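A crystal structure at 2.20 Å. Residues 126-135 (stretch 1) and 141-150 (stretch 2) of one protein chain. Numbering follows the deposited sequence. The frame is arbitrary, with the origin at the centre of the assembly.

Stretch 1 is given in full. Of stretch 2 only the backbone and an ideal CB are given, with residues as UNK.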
# COMPACT_ATOMS: atom_id res chain seq x y z
N GLU A 126 -9.28 30.32 8.30
CA GLU A 126 -10.41 31.22 8.54
C GLU A 126 -11.68 30.43 8.83
O GLU A 126 -12.43 30.76 9.75
CB GLU A 126 -10.62 32.12 7.32
CG GLU A 126 -9.56 33.21 7.17
CD GLU A 126 -9.49 33.81 5.77
OE1 GLU A 126 -10.18 33.30 4.86
OE2 GLU A 126 -8.73 34.79 5.58
N PHE A 127 -11.91 29.38 8.05
CA PHE A 127 -13.09 28.54 8.24
C PHE A 127 -13.09 27.88 9.61
O PHE A 127 -14.07 27.99 10.36
CB PHE A 127 -13.17 27.44 7.18
CG PHE A 127 -14.25 26.42 7.46
CD1 PHE A 127 -15.59 26.74 7.27
CD2 PHE A 127 -13.92 25.18 8.00
CE1 PHE A 127 -16.59 25.83 7.61
CE2 PHE A 127 -14.92 24.26 8.34
CZ PHE A 127 -16.26 24.59 8.14
N ASN A 128 -12.00 27.20 9.95
CA ASN A 128 -11.92 26.52 11.24
C ASN A 128 -12.02 27.48 12.42
O ASN A 128 -12.63 27.14 13.44
CB ASN A 128 -10.63 25.70 11.32
CG ASN A 128 -10.66 24.48 10.40
OD1 ASN A 128 -11.67 23.79 10.31
ND2 ASN A 128 -9.54 24.21 9.74
N GLN A 129 -11.45 28.67 12.29
CA GLN A 129 -11.51 29.66 13.36
C GLN A 129 -12.95 30.15 13.52
O GLN A 129 -13.42 30.37 14.64
CB GLN A 129 -10.58 30.85 13.07
CG GLN A 129 -9.14 30.59 13.50
CD GLN A 129 -8.16 31.64 13.00
OE1 GLN A 129 -8.50 32.47 12.15
NE2 GLN A 129 -6.94 31.60 13.51
N GLN A 130 -13.64 30.32 12.40
CA GLN A 130 -15.03 30.77 12.42
C GLN A 130 -15.90 29.73 13.11
O GLN A 130 -16.80 30.07 13.88
CB GLN A 130 -15.51 31.01 10.99
CG GLN A 130 -15.19 32.41 10.46
CD GLN A 130 -15.22 32.49 8.95
OE1 GLN A 130 -15.86 31.69 8.28
NE2 GLN A 130 -14.52 33.48 8.41
N VAL A 131 -15.63 28.46 12.83
CA VAL A 131 -16.38 27.38 13.45
C VAL A 131 -16.16 27.43 14.95
O VAL A 131 -17.12 27.46 15.73
CB VAL A 131 -15.92 26.00 12.92
CG1 VAL A 131 -16.44 24.89 13.84
CG2 VAL A 131 -16.42 25.78 11.51
N ASP A 132 -14.90 27.45 15.36
CA ASP A 132 -14.54 27.48 16.78
C ASP A 132 -15.10 28.72 17.48
O ASP A 132 -15.69 28.62 18.56
CB ASP A 132 -13.02 27.44 16.95
CG ASP A 132 -12.40 26.16 16.40
OD1 ASP A 132 -13.16 25.20 16.15
OD2 ASP A 132 -11.17 26.12 16.23
N ASN A 133 -14.89 29.87 16.87
CA ASN A 133 -15.36 31.13 17.43
C ASN A 133 -16.87 31.08 17.63
O ASN A 133 -17.39 31.53 18.65
CB ASN A 133 -14.99 32.28 16.50
CG ASN A 133 -15.23 33.63 17.14
OD1 ASN A 133 -15.92 34.48 16.57
ND2 ASN A 133 -14.66 33.84 18.32
N PHE A 134 -17.57 30.51 16.65
CA PHE A 134 -19.02 30.39 16.71
C PHE A 134 -19.46 29.54 17.89
O PHE A 134 -20.37 29.91 18.63
CB PHE A 134 -19.56 29.77 15.42
CG PHE A 134 -21.03 29.47 15.46
CD1 PHE A 134 -21.96 30.46 15.17
CD2 PHE A 134 -21.48 28.21 15.81
CE1 PHE A 134 -23.33 30.19 15.22
CE2 PHE A 134 -22.85 27.93 15.86
CZ PHE A 134 -23.77 28.92 15.57
N LEU A 135 -18.81 28.39 18.06
CA LEU A 135 -19.15 27.48 19.15
C LEU A 135 -18.74 28.03 20.51
O LEU A 135 -19.32 27.66 21.53
CB LEU A 135 -18.49 26.11 18.92
CG LEU A 135 -18.97 25.31 17.71
CD1 LEU A 135 -18.25 23.97 17.66
CD2 LEU A 135 -20.47 25.11 17.79
N UNK A 141 -18.34 38.70 15.96
CA UNK A 141 -19.68 38.16 16.21
C UNK A 141 -19.92 36.80 15.54
O UNK A 141 -20.12 35.80 16.23
CB UNK A 141 -20.73 39.16 15.72
N UNK A 142 -19.89 36.75 14.21
CA UNK A 142 -20.10 35.49 13.49
C UNK A 142 -21.38 34.81 13.96
O UNK A 142 -21.34 33.88 14.77
CB UNK A 142 -18.91 34.55 13.68
N UNK A 143 -22.54 35.27 13.47
CA UNK A 143 -23.83 34.68 13.86
C UNK A 143 -23.96 33.23 13.40
O UNK A 143 -22.99 32.48 13.41
CB UNK A 143 -24.98 35.51 13.28
N UNK A 144 -25.16 32.83 12.99
CA UNK A 144 -25.39 31.47 12.52
C UNK A 144 -24.61 31.27 11.22
O UNK A 144 -24.95 30.44 10.37
CB UNK A 144 -26.88 31.20 12.32
N UNK A 145 -23.54 32.05 11.09
CA UNK A 145 -22.69 32.03 9.92
C UNK A 145 -21.89 30.75 9.70
O UNK A 145 -21.04 30.72 8.82
CB UNK A 145 -21.72 33.21 10.00
N UNK A 146 -22.14 29.70 10.48
CA UNK A 146 -21.39 28.48 10.23
C UNK A 146 -21.78 27.98 8.85
O UNK A 146 -20.93 27.73 8.00
CB UNK A 146 -21.65 27.42 11.30
N UNK A 147 -23.09 27.84 8.62
CA UNK A 147 -23.58 27.41 7.32
C UNK A 147 -23.04 28.37 6.27
O UNK A 147 -22.72 27.99 5.15
CB UNK A 147 -25.11 27.36 7.29
N UNK A 148 -22.93 29.64 6.67
CA UNK A 148 -22.42 30.69 5.79
C UNK A 148 -20.92 30.51 5.55
O UNK A 148 -20.42 30.77 4.45
CB UNK A 148 -22.70 32.07 6.39
N UNK A 149 -20.21 30.07 6.58
CA UNK A 149 -18.77 29.85 6.47
C UNK A 149 -18.52 28.60 5.63
O UNK A 149 -17.52 28.50 4.93
CB UNK A 149 -18.13 29.71 7.85
N UNK A 150 -19.45 27.65 5.72
CA UNK A 150 -19.36 26.40 4.97
C UNK A 150 -19.51 26.69 3.48
O UNK A 150 -18.73 26.22 2.67
CB UNK A 150 -20.42 25.40 5.44

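Stretch 1 is a continuous helix, and the second stretch comes back along it, first as a loop and then as a helix running nearly antiparallel (172°).

At position 141 the CA-to-CB bond points away from stretch 1 and phi is -51°. Many residues would suit, proline among them; the residue is P141, which is poorly ordered.

Position 142 points toward the helix. Its ideal CB lies 5.0 Å from Q130 O and 5.1 Å from F134 CB, room for a small or medium side chain, apolar or polar. Its positive phi (52°) would be easiest for glycine or asparagine. The residue is nevertheless V142, also poorly ordered, whose CG1 lies 4.2 Å from Q130 O.

Position 143 again points away, and its phi of -65° admits proline as well as most other residues. It is P143, likewise poorly ordered.

Position 144 also starts away from the helix, yet its ideal CB is only 4.7 Å from F134 CE1. A short side chain would leave the ring largely alone, whereas a longer apolar one could turn back to it. L144 does so: CD1 reaches F134 CZ at 3.6 Å, near the plane of the ring and at its edge.

Position 145 points sideways with no stretch 1 atom near its ideal CB, so small or polar residues would do; it is S145.

Position 146 faces the helix, with its ideal CB 4.6 Å from F134 CD2 and 5.5 Å from V131 CG2. This apolar setting favours a branched or long aliphatic side chain. I146 lays CG1 over one face of F134, 3.8 Å from the ring centroid, in a CH-pi contact, while its CD1 comes within 4.4 Å of V131 CG1.

Positions 147 and 148 point away and sideways, respectively, with nothing of stretch 1 near their ideal CB atoms. Many helix-compatible residues would fit; they are T147 and S148.

Position 149 points toward stretch 1, and its ideal CB is just 3.0 Å from Q130 OE1 and 4.0 Å from F127 CD1. Space is tight and an acceptor is at hand, which suits serine, with alanine or glycine as small alternatives. S149 places OG 2.7 Å from Q130 OE1 and equally 2.7 Å from S145 O; its one proton could go to either acceptor.

Position 150 points sideways, its ideal CB 4.4 Å from F127 CE1, where a modest aliphatic group could meet the ring. V150 brings CG2 to 3.7 Å from F127 CE1, at the ring edge.

Stretch 2 (141-150) PVPLSITSSV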
# COMPACT_ATOMS: atom_id res chain seq x y z
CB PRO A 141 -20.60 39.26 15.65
CG PRO A 141 -19.70 40.01 14.66
CD PRO A 141 -18.42 40.07 15.43
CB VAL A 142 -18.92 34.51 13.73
CG1 VAL A 142 -18.86 33.47 12.61
CG2 VAL A 142 -17.62 35.28 13.83
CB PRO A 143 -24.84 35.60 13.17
CG PRO A 143 -24.11 35.98 11.92
CD PRO A 143 -22.75 36.34 12.48
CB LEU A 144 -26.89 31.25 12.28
CG LEU A 144 -27.60 30.12 13.05
CD1 LEU A 144 -27.00 29.92 14.43
CD2 LEU A 144 -29.09 30.46 13.14
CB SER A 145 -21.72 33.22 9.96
OG SER A 145 -22.41 34.45 9.82
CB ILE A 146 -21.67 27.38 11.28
CG1 ILE A 146 -20.77 27.62 12.50
CG2 ILE A 146 -21.41 26.00 10.67
CD1 ILE A 146 -20.56 26.39 13.37
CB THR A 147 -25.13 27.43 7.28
OG1 THR A 147 -25.65 26.37 8.09
CG2 THR A 147 -25.63 27.26 5.85
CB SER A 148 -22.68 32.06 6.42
OG SER A 148 -21.96 33.07 5.74
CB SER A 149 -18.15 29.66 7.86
OG SER A 149 -18.35 30.81 8.67
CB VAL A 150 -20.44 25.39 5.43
CG1 VAL A 150 -20.54 24.23 4.45
CG2 VAL A 150 -20.11 24.88 6.82
O HOH W 1 -15.31 30.24 5.24
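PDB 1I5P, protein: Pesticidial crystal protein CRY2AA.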